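PDB 2IEE: probable ABC transporter extracellular-binding protein yckB from Bacillus subtilis, which probably serves as the extracellular solute-binding protein of an ABC-type, binding-protein-dependent transport system. Local coordinates for residues K59-K64 / N225-E230; V155-A160 / G172-I177; K68-D73 / G82-A87; D180-T185 / K252-D257; S43-G48 / V53-A58. All coordinates share one frame; numbering follows the deposited sequence.

Interaction 1. Residues K59-K64 / N225-E230; sequences KRLGLK and NEALKE
Arg-60 and Glu-230 meet with the planes of their charged groups nearly parallel, 15° apart, while the two chains run aslant to one another. The salt bridge uses a single pair of atoms: NH1 of Arg-60 gives a hydrogen to OE2 of Glu-230 at 3.0 Å, well bent at the hydrogen (136°), and reaches that oxygen on its anti side, with the oxygen itself lying some way off the guanidinium plane. The same oxygen rests against the aliphatic part of the arginine, Arg-60 CD to Glu-230 OE2 being 3.3 Å. Arg-60 gets there by folding at its second torsion (chi2 -62°), whereas Glu-230 reaches out with its chain extended. Beside the ion pair the packing is apolar: the methyl of Ala-227 sits against Arg-60 CB at 3.8 Å, and Leu-61 CG lies 4.0 Å from that same Ala-227 CB. This is the end of helix 49-60 packed on helix 218-234, and the first helix stops here in a Schellman motif, with Gly-62 at positive phi, its N bonded to Lys-59 O and Leu-63 N turned back to Ala-58 O. Glu-56 at NE and Ser-236 at NH2 help fix the rotation of the guanidinium, whose charge is probably shared between the carboxylates of Glu-230 and Glu-56. With the guanidinium and its stem gone, as in an alanine here, both glutamates are likely to be left without their shared positive mate. Leu-61 also touches Trp-14 of helix 14-20.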
# COMPACT_ATOMS: atom_id res chain seq x y z
N LYS A 59 1.83 21.10 2.34
CA LYS A 59 2.31 22.31 1.69
C LYS A 59 1.13 23.17 1.27
O LYS A 59 1.15 24.39 1.43
CB LYS A 59 3.16 21.96 0.46
CG LYS A 59 3.85 23.17 -0.16
CD LYS A 59 4.59 22.82 -1.44
CE LYS A 59 5.30 24.04 -2.01
NZ LYS A 59 6.04 23.75 -3.27
N ARG A 60 0.08 22.54 0.74
CA ARG A 60 -1.11 23.26 0.32
C ARG A 60 -1.68 24.04 1.51
O ARG A 60 -2.33 25.07 1.34
CB ARG A 60 -2.19 22.30 -0.19
CG ARG A 60 -1.83 21.53 -1.46
CD ARG A 60 -1.60 22.45 -2.65
NE ARG A 60 -1.08 21.73 -3.82
CZ ARG A 60 -1.83 21.13 -4.73
NH1 ARG A 60 -3.15 21.14 -4.63
NH2 ARG A 60 -1.26 20.49 -5.75
N LEU A 61 -1.42 23.53 2.72
CA LEU A 61 -1.90 24.13 3.95
C LEU A 61 -0.84 25.00 4.64
O LEU A 61 -0.93 25.25 5.84
CB LEU A 61 -2.38 23.04 4.90
CG LEU A 61 -3.53 22.18 4.37
CD1 LEU A 61 -3.72 20.95 5.24
CD2 LEU A 61 -4.80 23.01 4.33
N GLY A 62 0.15 25.44 3.87
CA GLY A 62 1.21 26.27 4.42
C GLY A 62 1.99 25.61 5.54
O GLY A 62 2.51 26.29 6.43
N LEU A 63 2.09 24.29 5.51
CA LEU A 63 2.80 23.57 6.55
C LEU A 63 3.99 22.76 6.05
O LEU A 63 4.05 22.34 4.90
CB LEU A 63 1.86 22.61 7.28
CG LEU A 63 0.54 23.12 7.86
CD1 LEU A 63 -0.27 21.92 8.35
CD2 LEU A 63 0.80 24.11 8.98
N LYS A 64 4.93 22.53 6.96
CA LYS A 64 6.12 21.74 6.70
C LYS A 64 5.79 20.41 7.35
O LYS A 64 4.97 20.35 8.27
CB LYS A 64 7.33 22.39 7.38
CG LYS A 64 8.62 21.59 7.32
CD LYS A 64 9.74 22.36 8.01
CE LYS A 64 11.06 21.60 8.00
NZ LYS A 64 12.16 22.40 8.62
N ASN A 225 -8.50 16.98 4.19
CA ASN A 225 -9.40 16.58 3.10
C ASN A 225 -9.56 17.71 2.08
O ASN A 225 -9.69 17.46 0.88
CB ASN A 225 -10.77 16.17 3.65
CG ASN A 225 -10.74 14.82 4.35
OD1 ASN A 225 -9.70 14.16 4.42
ND2 ASN A 225 -11.89 14.40 4.87
N GLU A 226 -9.55 18.94 2.58
CA GLU A 226 -9.68 20.10 1.71
C GLU A 226 -8.51 20.16 0.73
O GLU A 226 -8.70 20.37 -0.46
CB GLU A 226 -9.74 21.39 2.56
CG GLU A 226 -11.15 21.74 3.03
CD GLU A 226 -11.19 22.92 4.01
OE1 GLU A 226 -10.54 23.95 3.75
OE2 GLU A 226 -11.89 22.80 5.04
N ALA A 227 -7.30 19.94 1.24
CA ALA A 227 -6.11 19.96 0.40
C ALA A 227 -6.07 18.73 -0.53
O ALA A 227 -5.68 18.85 -1.69
CB ALA A 227 -4.86 20.00 1.26
N LEU A 228 -6.48 17.58 -0.02
CA LEU A 228 -6.50 16.36 -0.82
C LEU A 228 -7.50 16.47 -1.97
O LEU A 228 -7.24 15.98 -3.07
CB LEU A 228 -6.85 15.15 0.06
CG LEU A 228 -5.73 14.60 0.95
CD1 LEU A 228 -6.26 13.53 1.90
CD2 LEU A 228 -4.63 14.03 0.07
N LYS A 229 -8.64 17.10 -1.71
CA LYS A 229 -9.67 17.29 -2.72
C LYS A 229 -9.13 18.21 -3.82
O LYS A 229 -9.37 17.98 -5.00
CB LYS A 229 -10.92 17.91 -2.09
CG LYS A 229 -12.03 18.23 -3.09
CD LYS A 229 -13.30 18.69 -2.38
CE LYS A 229 -14.43 18.94 -3.38
NZ LYS A 229 -15.72 19.29 -2.71
N GLU A 230 -8.42 19.24 -3.41
CA GLU A 230 -7.83 20.20 -4.33
C GLU A 230 -6.81 19.48 -5.22
O GLU A 230 -6.71 19.76 -6.42
CB GLU A 230 -7.14 21.31 -3.53
CG GLU A 230 -6.49 22.40 -4.36
CD GLU A 230 -5.80 23.44 -3.48
OE1 GLU A 230 -6.50 24.15 -2.72
OE2 GLU A 230 -4.56 23.55 -3.54

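Interaction 2. Residues V155-A160 / G172-I177; sequences VIYDNA and GRTDVI
Thr-174 holds its methyl CG2 opposite the carbonyl carbon and its OG1 between N and C (chi1 53°), and this turn presents the methyl to both Val-155 and Tyr-157. Val-155 answers with CG2, the branch that its own first torsion sets beside the backbone N, and the two methyls meet at 4.0 Å between Val-155 CG2 and Thr-174 CG2, the side chains crossing at a slant. Tyr-157 comes from the opposite direction: its CA-CB bond does not aim at Thr-174, but the long ring carries the phenol oxygen over, leaving Tyr-157 OH 3.5 Å from Thr-174 CG2. The methyl therefore touches both an aliphatic branch and a hydroxyl, in van der Waals contact with each and with no direct hydrogen bond between the segments. The polar half of the threonine is linked through water 1, which lies 2.8 Å from Thr-174 OG1. To Tyr-157 OH, water 1 gives only a weak bond of 3.3 Å. The firmer partner of that phenol is Asp-168 on helix 162-171, and the Tyr-157 ring also meets Tyr-165 of the same helix edge-to-face. Asp-168 takes a salt bridge from Arg-173 as well, while the Thr-174 side chain packs on Asp-168 and Val-169, so the helix ties the two segments together. Helix 162-171 ends at Gly-172 in a Schellman motif, and the chain then enters strand 176-180. Strand 153-154, this helix and strand 176-180, both strands parallel to strand 134-136 between them, form a right-handed beta-alpha-beta crossover, the building unit of the alpha/beta lobes of periplasmic-type binding proteins.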
# COMPACT_ATOMS: atom_id res chain seq x y z
N VAL A 155 5.39 -22.12 0.66
CA VAL A 155 6.81 -22.36 0.41
C VAL A 155 7.65 -21.53 1.37
O VAL A 155 7.50 -20.31 1.44
CB VAL A 155 7.18 -22.02 -1.04
CG1 VAL A 155 8.67 -22.28 -1.27
CG2 VAL A 155 6.35 -22.85 -2.01
N ILE A 156 8.52 -22.19 2.12
CA ILE A 156 9.37 -21.50 3.07
C ILE A 156 10.72 -21.14 2.47
O ILE A 156 11.49 -22.02 2.09
CB ILE A 156 9.62 -22.36 4.33
CG1 ILE A 156 8.35 -22.44 5.18
CG2 ILE A 156 10.73 -21.75 5.17
CD1 ILE A 156 7.92 -21.09 5.71
N TYR A 157 11.00 -19.84 2.40
CA TYR A 157 12.27 -19.36 1.87
C TYR A 157 13.17 -18.91 3.02
O TYR A 157 12.68 -18.38 4.02
CB TYR A 157 12.06 -18.17 0.94
CG TYR A 157 11.66 -18.52 -0.48
CD1 TYR A 157 10.34 -18.84 -0.80
CD2 TYR A 157 12.60 -18.51 -1.50
CE1 TYR A 157 9.97 -19.11 -2.12
CE2 TYR A 157 12.25 -18.79 -2.81
CZ TYR A 157 10.93 -19.08 -3.12
OH TYR A 157 10.61 -19.34 -4.43
N ASP A 158 14.47 -19.11 2.88
CA ASP A 158 15.41 -18.70 3.91
C ASP A 158 15.49 -17.18 3.94
O ASP A 158 15.16 -16.55 4.94
CB ASP A 158 16.79 -19.30 3.63
CG ASP A 158 17.77 -19.05 4.76
OD1 ASP A 158 18.09 -17.87 5.01
OD2 ASP A 158 18.23 -20.03 5.38
N ASN A 159 15.93 -16.60 2.83
CA ASN A 159 16.05 -15.16 2.71
C ASN A 159 16.24 -14.82 1.24
O ASN A 159 17.37 -14.62 0.79
CB ASN A 159 17.25 -14.66 3.53
CG ASN A 159 17.41 -13.16 3.48
OD1 ASN A 159 16.51 -12.42 3.88
ND2 ASN A 159 18.55 -12.70 2.99
N ALA A 160 15.14 -14.76 0.51
CA ALA A 160 15.19 -14.49 -0.92
C ALA A 160 14.82 -13.07 -1.31
O ALA A 160 14.39 -12.27 -0.47
CB ALA A 160 14.28 -15.47 -1.65
N GLY A 172 8.89 -22.81 -12.62
CA GLY A 172 8.05 -23.93 -12.29
C GLY A 172 8.41 -24.50 -10.92
O GLY A 172 7.84 -25.50 -10.50
N ARG A 173 9.37 -23.87 -10.23
CA ARG A 173 9.76 -24.33 -8.90
C ARG A 173 8.65 -24.01 -7.90
O ARG A 173 8.46 -24.73 -6.92
CB ARG A 173 11.09 -23.69 -8.47
CG ARG A 173 12.26 -24.11 -9.34
CD ARG A 173 13.61 -23.70 -8.74
NE ARG A 173 13.86 -24.33 -7.45
CZ ARG A 173 13.83 -23.69 -6.28
NH1 ARG A 173 13.57 -22.38 -6.24
NH2 ARG A 173 14.05 -24.35 -5.15
N THR A 174 7.93 -22.92 -8.15
CA THR A 174 6.77 -22.54 -7.34
C THR A 174 5.65 -22.27 -8.34
O THR A 174 5.89 -22.28 -9.55
CB THR A 174 7.01 -21.27 -6.50
OG1 THR A 174 7.47 -20.21 -7.35
CG2 THR A 174 8.02 -21.55 -5.38
N ASP A 175 4.44 -22.02 -7.85
CA ASP A 175 3.32 -21.80 -8.76
C ASP A 175 2.66 -20.44 -8.74
O ASP A 175 2.26 -19.92 -9.78
CB ASP A 175 2.23 -22.83 -8.49
CG ASP A 175 2.70 -24.24 -8.68
OD1 ASP A 175 3.24 -24.54 -9.76
OD2 ASP A 175 2.53 -25.05 -7.74
N VAL A 176 2.53 -19.86 -7.55
CA VAL A 176 1.83 -18.60 -7.44
C VAL A 176 2.33 -17.71 -6.31
O VAL A 176 2.86 -18.19 -5.31
CB VAL A 176 0.33 -18.90 -7.23
CG1 VAL A 176 0.16 -19.68 -5.93
CG2 VAL A 176 -0.50 -17.62 -7.22
N ILE A 177 2.17 -16.40 -6.51
CA ILE A 177 2.54 -15.40 -5.51
C ILE A 177 1.30 -14.52 -5.32
O ILE A 177 0.78 -13.97 -6.29
CB ILE A 177 3.66 -14.46 -5.99
CG1 ILE A 177 4.90 -15.26 -6.37
CG2 ILE A 177 4.02 -13.47 -4.86
CD1 ILE A 177 5.46 -16.06 -5.24
O HOH W 1 7.98 -17.91 -5.91

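Interaction 3. Residues K68-D73 / G82-A87; sequences KEMGID and GQVDAA
Met-70, a selenomethionine in the crystal, meets Val-84 in a small apolar contact with no hydrogen bond across it, made across the central strand 22-27 of a parallel sheet, between segments that belong to the outer strands 64-69 and 86-87. The two side chains reach toward each other tip to tip, Met-70 CE lying 4.0 Å from Val-84 CG1. The methionine starts with CG between its backbone N and carbonyl carbon (chi1 60°), runs straight on to the selenium, then bends at chi3 (81°); that last bend swings the CE methyl toward Val-84. On the valine the touching branch is CG1, the methyl placed opposite the carbonyl carbon. Gln-83 arrives from the opposite direction with an extended chain, and its amide nitrogen NE2 stands 3.7 Å from Met-70 CE, a van der Waals approach. Lys-68 adds only the root of its side chain, at 4.4 Å between Lys-68 CG and Val-84 CG1; its bent chain then carries the amino group off to a salt bridge with Glu-66. The methionine methyl thus bridges two consecutive residues of 82-87, the buried Val-84 and the exposed Gln-83. Strand 64-69, helix 75-81 and the parallel strand 86-87 make a beta-alpha-beta crossover that steps over strand 22-27, with Val-24 of that middle strand touching both Lys-68 and Val-84 and Ala-26 touching Met-70. Helix 75-81 packs on the same cluster through Met-75 against Met-70 and Ala-78 against Gln-83 and Val-84.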
# COMPACT_ATOMS: atom_id res chain seq x y z
N LYS A 68 8.28 11.15 11.24
CA LYS A 68 8.88 10.35 12.29
C LYS A 68 8.81 8.90 11.86
O LYS A 68 7.72 8.33 11.75
CB LYS A 68 8.12 10.54 13.61
CG LYS A 68 8.27 11.92 14.24
CD LYS A 68 9.73 12.22 14.57
CE LYS A 68 9.87 13.58 15.24
NZ LYS A 68 11.29 13.95 15.47
N GLU A 69 9.97 8.31 11.60
CA GLU A 69 10.04 6.93 11.16
C GLU A 69 9.99 5.98 12.34
O GLU A 69 10.74 6.13 13.30
CB GLU A 69 11.33 6.72 10.37
CG GLU A 69 11.38 7.55 9.10
CD GLU A 69 12.69 7.40 8.37
OE1 GLU A 69 13.19 6.26 8.27
OE2 GLU A 69 13.22 8.42 7.88
N MSE A 70 9.09 5.00 12.26
CA MSE A 70 8.92 4.01 13.31
C MSE A 70 8.16 2.79 12.76
O MSE A 70 7.56 2.86 11.69
CB MSE A 70 8.13 4.61 14.47
CG MSE A 70 6.74 5.10 14.08
SE MSE A 70 5.71 5.85 15.54
CE MSE A 70 6.49 7.61 15.57
N GLY A 71 8.20 1.69 13.51
CA GLY A 71 7.50 0.49 13.08
C GLY A 71 6.00 0.71 13.09
O GLY A 71 5.51 1.63 13.74
N ILE A 72 5.27 -0.14 12.38
CA ILE A 72 3.82 -0.02 12.32
C ILE A 72 3.23 -0.17 13.73
O ILE A 72 2.21 0.43 14.06
CB ILE A 72 3.20 -1.09 11.39
CG1 ILE A 72 1.69 -0.87 11.25
CG2 ILE A 72 3.47 -2.48 11.95
CD1 ILE A 72 1.32 0.41 10.51
N ASP A 73 3.91 -0.96 14.55
CA ASP A 73 3.46 -1.19 15.92
C ASP A 73 3.67 0.05 16.78
O ASP A 73 4.73 0.67 16.75
CB ASP A 73 4.22 -2.37 16.53
CG ASP A 73 3.81 -2.65 17.96
OD1 ASP A 73 2.60 -2.86 18.21
OD2 ASP A 73 4.70 -2.65 18.85
N GLY A 82 -0.76 11.56 21.20
CA GLY A 82 -0.47 12.91 20.77
C GLY A 82 0.99 13.04 20.41
O GLY A 82 1.48 14.13 20.14
N GLN A 83 1.70 11.91 20.41
CA GLN A 83 3.12 11.88 20.07
C GLN A 83 3.31 12.44 18.66
O GLN A 83 4.25 13.19 18.39
CB GLN A 83 3.62 10.44 20.14
CG GLN A 83 5.13 10.29 20.07
CD GLN A 83 5.57 8.84 20.15
OE1 GLN A 83 5.18 8.10 21.06
NE2 GLN A 83 6.40 8.41 19.19
N VAL A 84 2.41 12.07 17.76
CA VAL A 84 2.45 12.54 16.39
C VAL A 84 1.07 13.06 16.04
O VAL A 84 0.10 12.73 16.72
CB VAL A 84 2.81 11.40 15.42
CG1 VAL A 84 4.24 10.94 15.67
CG2 VAL A 84 1.84 10.25 15.60
N ASP A 85 0.97 13.88 14.99
CA ASP A 85 -0.32 14.43 14.58
C ASP A 85 -1.09 13.48 13.67
O ASP A 85 -2.32 13.57 13.55
CB ASP A 85 -0.11 15.76 13.84
CG ASP A 85 0.60 16.80 14.70
OD1 ASP A 85 0.21 16.98 15.86
OD2 ASP A 85 1.54 17.44 14.19
N ALA A 86 -0.38 12.57 13.02
CA ALA A 86 -1.02 11.63 12.12
C ALA A 86 -0.06 10.52 11.75
O ALA A 86 1.14 10.60 12.01
CB ALA A 86 -1.49 12.35 10.86
N ALA A 87 -0.61 9.47 11.15
CA ALA A 87 0.19 8.33 10.72
C ALA A 87 -0.16 8.02 9.26
O ALA A 87 -1.34 7.93 8.90
CB ALA A 87 -0.11 7.12 11.59

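Interaction 4. Residues D180-T185 / K252-D257; sequences DYYLQT and KKIDAD
Ile-254 puts its CD1 methyl against two successive tyrosines, Tyr-181 and Tyr-182. It comes at Tyr-182 from the opposite direction, with CD1 of Ile-254 only 3.0 Å from Tyr-182 OH, a tight contact; against Tyr-181 the side chains cross at about a right angle, CD1 of Ile-254 being 4.0 Å from Tyr-181 CE2. Water 2, in the plane of the Tyr-182 ring at its edge, takes the hydrogen of Tyr-182 OH at 2.5 Å and passes one of its own to Lys-252 O at 2.7 Å. The loop 252-257, which follows helix 236-244, is thus laid against the start of helix 181-190. Asp-180 is the N-cap of that helix: its OD2 accepts from Leu-183 N at 3.1 Å, on the anti side of the carboxylate. Differing first torsions (171° for Tyr-181, -71° for Tyr-182) send the rings off in different directions, yet both end at Ile-254 CD1. Tyr-181 CD2 sits over the centre of the Tyr-182 ring, and Thr-185 CG2 lies over one face of Tyr-181. Thr-185 OG1 donates to Tyr-182 O at 2.6 Å, which probably helps set the place of that methyl. Further out, Tyr-111 of strand 108-116 touches both Tyr-181 and Ile-254.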
# COMPACT_ATOMS: atom_id res chain seq x y z
N ASP A 180 -0.49 -7.50 -3.32
CA ASP A 180 -1.27 -6.34 -3.77
C ASP A 180 -1.15 -6.19 -5.30
O ASP A 180 -0.07 -6.38 -5.86
CB ASP A 180 -0.74 -5.09 -3.08
CG ASP A 180 -1.34 -3.82 -3.64
OD1 ASP A 180 -2.49 -3.49 -3.27
OD2 ASP A 180 -0.66 -3.15 -4.45
N TYR A 181 -2.24 -5.84 -5.95
CA TYR A 181 -2.25 -5.68 -7.40
C TYR A 181 -1.15 -4.76 -7.92
O TYR A 181 -0.34 -5.15 -8.75
CB TYR A 181 -3.59 -5.14 -7.87
CG TYR A 181 -3.60 -4.73 -9.33
CD1 TYR A 181 -3.32 -5.65 -10.33
CD2 TYR A 181 -3.92 -3.43 -9.70
CE1 TYR A 181 -3.37 -5.29 -11.68
CE2 TYR A 181 -3.97 -3.05 -11.04
CZ TYR A 181 -3.69 -3.98 -12.02
OH TYR A 181 -3.75 -3.60 -13.34
N TYR A 182 -1.16 -3.53 -7.44
CA TYR A 182 -0.17 -2.56 -7.88
C TYR A 182 1.27 -2.99 -7.66
O TYR A 182 2.11 -2.77 -8.53
CB TYR A 182 -0.46 -1.21 -7.24
CG TYR A 182 -1.70 -0.59 -7.82
CD1 TYR A 182 -1.76 -0.25 -9.18
CD2 TYR A 182 -2.84 -0.38 -7.04
CE1 TYR A 182 -2.92 0.28 -9.75
CE2 TYR A 182 -4.00 0.15 -7.60
CZ TYR A 182 -4.04 0.48 -8.95
OH TYR A 182 -5.19 0.99 -9.51
N LEU A 183 1.56 -3.62 -6.53
CA LEU A 183 2.93 -4.08 -6.27
C LEU A 183 3.31 -5.13 -7.30
O LEU A 183 4.47 -5.21 -7.70
CB LEU A 183 3.05 -4.71 -4.89
CG LEU A 183 2.84 -3.79 -3.69
CD1 LEU A 183 3.06 -4.59 -2.41
CD2 LEU A 183 3.79 -2.60 -3.77
N GLN A 184 2.33 -5.92 -7.72
CA GLN A 184 2.61 -6.96 -8.70
C GLN A 184 2.76 -6.40 -10.12
O GLN A 184 3.49 -6.97 -10.92
CB GLN A 184 1.54 -8.06 -8.65
CG GLN A 184 1.42 -8.70 -7.26
CD GLN A 184 0.86 -10.12 -7.28
OE1 GLN A 184 -0.22 -10.38 -7.81
NE2 GLN A 184 1.60 -11.05 -6.69
N THR A 185 2.09 -5.29 -10.43
CA THR A 185 2.23 -4.71 -11.77
C THR A 185 3.67 -4.20 -11.91
O THR A 185 4.24 -4.20 -13.00
CB THR A 185 1.29 -3.52 -12.00
OG1 THR A 185 1.65 -2.45 -11.12
CG2 THR A 185 -0.16 -3.93 -11.77
N LYS A 252 -7.75 6.38 -7.78
CA LYS A 252 -9.14 6.19 -8.17
C LYS A 252 -9.51 4.72 -8.11
O LYS A 252 -8.72 3.86 -8.50
CB LYS A 252 -9.36 6.73 -9.58
CG LYS A 252 -9.17 8.24 -9.67
CD LYS A 252 -9.29 8.75 -11.09
CE LYS A 252 -9.01 10.24 -11.15
NZ LYS A 252 -9.08 10.75 -12.54
N LYS A 253 -10.71 4.43 -7.62
CA LYS A 253 -11.17 3.05 -7.49
C LYS A 253 -11.35 2.36 -8.84
O LYS A 253 -11.89 2.94 -9.78
CB LYS A 253 -12.50 3.01 -6.74
CG LYS A 253 -13.00 1.61 -6.43
CD LYS A 253 -14.45 1.66 -5.96
CE LYS A 253 -14.90 0.34 -5.36
NZ LYS A 253 -14.19 0.08 -4.07
N ILE A 254 -10.89 1.12 -8.92
CA ILE A 254 -10.99 0.33 -10.14
C ILE A 254 -12.33 -0.41 -10.17
O ILE A 254 -12.64 -1.20 -9.29
CB ILE A 254 -9.86 -0.73 -10.22
CG1 ILE A 254 -8.51 -0.03 -10.35
CG2 ILE A 254 -10.11 -1.66 -11.40
CD1 ILE A 254 -7.33 -0.99 -10.40
N ASP A 255 -13.12 -0.13 -11.20
CA ASP A 255 -14.41 -0.79 -11.35
C ASP A 255 -14.12 -2.22 -11.79
O ASP A 255 -14.02 -2.51 -12.99
CB ASP A 255 -15.26 -0.06 -12.40
CG ASP A 255 -16.60 -0.73 -12.63
OD1 ASP A 255 -17.29 -1.04 -11.64
OD2 ASP A 255 -16.96 -0.93 -13.81
N ALA A 256 -13.99 -3.12 -10.82
CA ALA A 256 -13.69 -4.52 -11.13
C ALA A 256 -14.49 -5.50 -10.27
O ALA A 256 -15.05 -5.13 -9.24
CB ALA A 256 -12.20 -4.77 -10.95
N ASP A 257 -14.53 -6.75 -10.73
CA ASP A 257 -15.25 -7.81 -10.03
C ASP A 257 -14.32 -8.38 -8.94
O ASP A 257 -13.61 -9.35 -9.18
CB ASP A 257 -15.62 -8.92 -11.02
CG ASP A 257 -16.61 -9.92 -10.45
OD1 ASP A 257 -16.34 -10.51 -9.39
OD2 ASP A 257 -17.68 -10.11 -11.08
O HOH W 2 -6.94 1.89 -7.97

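Interaction 5. Residues S43-G48 / V53-A58; sequences SDKLTG and VVREAA
The carbonyl oxygen of Leu-46 is gripped by both terminal nitrogens of Arg-55, each bond weak: NH1 and NH2 of Arg-55 stand 3.4 Å from Leu-46 O, with the same angle of 152° at the hydrogen. The oxygen lies at the edge of the guanidinium, in its plane, so the fork is even and neither arm is favoured. Over one face of that flat group comes Lys-45, its chain fully extended and crossing Arg-55 at a slant, with Lys-45 CE 3.8 Å from Arg-55 NH1. Arg-55 starts with CG anti to its N and is extended as far as CD; the turn at chi3 (-81°) sets the guanidinium edge toward the strand. Its firmer partner is Glu-52, one turn earlier in helix 49-60, which makes a salt bridge to NH1 and also accepts from Thr-47 OG1, so one carboxylate steadies both the arginine and the strand. A leucine in place of Arg-55 would probably leave the Leu-46 carbonyl without these two weak donors and Glu-52 without its positive mate. Strand 45-47 pairs with strand 36-38 as a two-stranded antiparallel hairpin and leads through Gly-48, at the N-cap position, into helix 49-60; Arg-55 reaches back across this strand-to-helix connection. Phe-67 of strand 64-69 touches both Leu-46 and Arg-55 from the sheet. The lysine amine lies 4.3 Å from Arg-55 NH1 (Lys-45 NZ to NH1), a pairing of like charges that would probably cost energy, offset in part by Glu-52 and by this position at the protein surface.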
# COMPACT_ATOMS: atom_id res chain seq x y z
N SER A 43 20.54 9.98 -2.04
CA SER A 43 19.98 10.95 -1.10
C SER A 43 19.40 10.31 0.15
O SER A 43 19.34 10.94 1.21
CB SER A 43 18.88 11.78 -1.76
OG SER A 43 17.65 11.06 -1.78
N ASP A 44 18.97 9.05 0.04
CA ASP A 44 18.37 8.35 1.17
C ASP A 44 17.19 9.15 1.70
O ASP A 44 16.81 9.01 2.86
CB ASP A 44 19.38 8.16 2.31
CG ASP A 44 20.62 7.38 1.88
OD1 ASP A 44 20.50 6.47 1.05
OD2 ASP A 44 21.72 7.69 2.39
N LYS A 45 16.63 10.01 0.85
CA LYS A 45 15.51 10.84 1.25
C LYS A 45 14.24 10.02 1.42
O LYS A 45 13.93 9.16 0.60
CB LYS A 45 15.26 11.93 0.20
CG LYS A 45 14.17 12.92 0.58
CD LYS A 45 13.96 13.96 -0.51
CE LYS A 45 12.92 14.99 -0.11
NZ LYS A 45 12.66 15.97 -1.20
N LEU A 46 13.50 10.30 2.49
CA LEU A 46 12.25 9.59 2.73
C LEU A 46 11.30 10.07 1.65
O LEU A 46 11.06 11.26 1.50
CB LEU A 46 11.71 9.92 4.13
CG LEU A 46 10.38 9.27 4.56
CD1 LEU A 46 10.49 7.75 4.48
CD2 LEU A 46 10.03 9.71 5.97
N THR A 47 10.76 9.14 0.87
CA THR A 47 9.87 9.52 -0.21
C THR A 47 8.82 8.44 -0.44
O THR A 47 8.53 7.67 0.47
CB THR A 47 10.69 9.78 -1.50
OG1 THR A 47 9.82 10.23 -2.55
CG2 THR A 47 11.41 8.53 -1.94
N GLY A 48 8.23 8.39 -1.63
CA GLY A 48 7.21 7.39 -1.90
C GLY A 48 5.85 8.03 -2.12
O GLY A 48 5.60 9.15 -1.66
N VAL A 53 2.31 12.51 -1.10
CA VAL A 53 0.93 12.99 -1.07
C VAL A 53 0.72 13.83 0.18
O VAL A 53 0.12 14.90 0.13
CB VAL A 53 -0.08 11.82 -1.06
CG1 VAL A 53 -1.48 12.34 -0.74
CG2 VAL A 53 -0.08 11.11 -2.42
N VAL A 54 1.21 13.34 1.31
CA VAL A 54 1.08 14.05 2.57
C VAL A 54 1.90 15.35 2.54
O VAL A 54 1.41 16.42 2.91
CB VAL A 54 1.58 13.18 3.75
CG1 VAL A 54 1.59 13.99 5.03
CG2 VAL A 54 0.69 11.96 3.90
N ARG A 55 3.14 15.23 2.08
CA ARG A 55 4.05 16.37 1.99
C ARG A 55 3.40 17.53 1.23
O ARG A 55 3.36 18.66 1.71
CB ARG A 55 5.35 15.93 1.31
CG ARG A 55 6.41 17.01 1.09
CD ARG A 55 7.72 16.39 0.57
NE ARG A 55 8.52 15.83 1.66
CZ ARG A 55 9.23 14.70 1.59
NH1 ARG A 55 9.25 13.99 0.47
NH2 ARG A 55 9.93 14.30 2.63
N GLU A 56 2.86 17.22 0.05
CA GLU A 56 2.22 18.21 -0.79
C GLU A 56 0.92 18.74 -0.16
O GLU A 56 0.63 19.93 -0.23
CB GLU A 56 1.93 17.60 -2.17
CG GLU A 56 1.31 18.55 -3.19
CD GLU A 56 2.22 19.72 -3.52
OE1 GLU A 56 3.46 19.56 -3.45
OE2 GLU A 56 1.70 20.81 -3.87
N ALA A 57 0.15 17.84 0.44
CA ALA A 57 -1.10 18.26 1.07
C ALA A 57 -0.77 19.26 2.18
O ALA A 57 -1.42 20.30 2.30
CB ALA A 57 -1.82 17.05 1.65
N ALA A 58 0.25 18.95 2.97
CA ALA A 58 0.66 19.84 4.05
C ALA A 58 1.11 21.17 3.46
O ALA A 58 0.81 22.23 4.00
CB ALA A 58 1.78 19.20 4.85

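None of the five contacts lies fully in the core: interactions 1 to 4 are partly buried and interaction 5 is a surface contact. Interactions 1 and 5 share helix 49-60, whose end packs on helix 218-234 in one while its middle reaches back to strand 45-47 in the other; they touch through the Ala-58 to Leu-63 backbone bond. Both rely on arginines, but interaction 1 has a direct salt bridge, interaction 5 only weak bonds. Interaction 3 adjoins interaction 1 in sequence and is largely apolar, like most of interaction 2; each is closed around a single helix. Interactions 2 and 4 meet through Ile-177 and Gln-184, and both add water to methyl contacts.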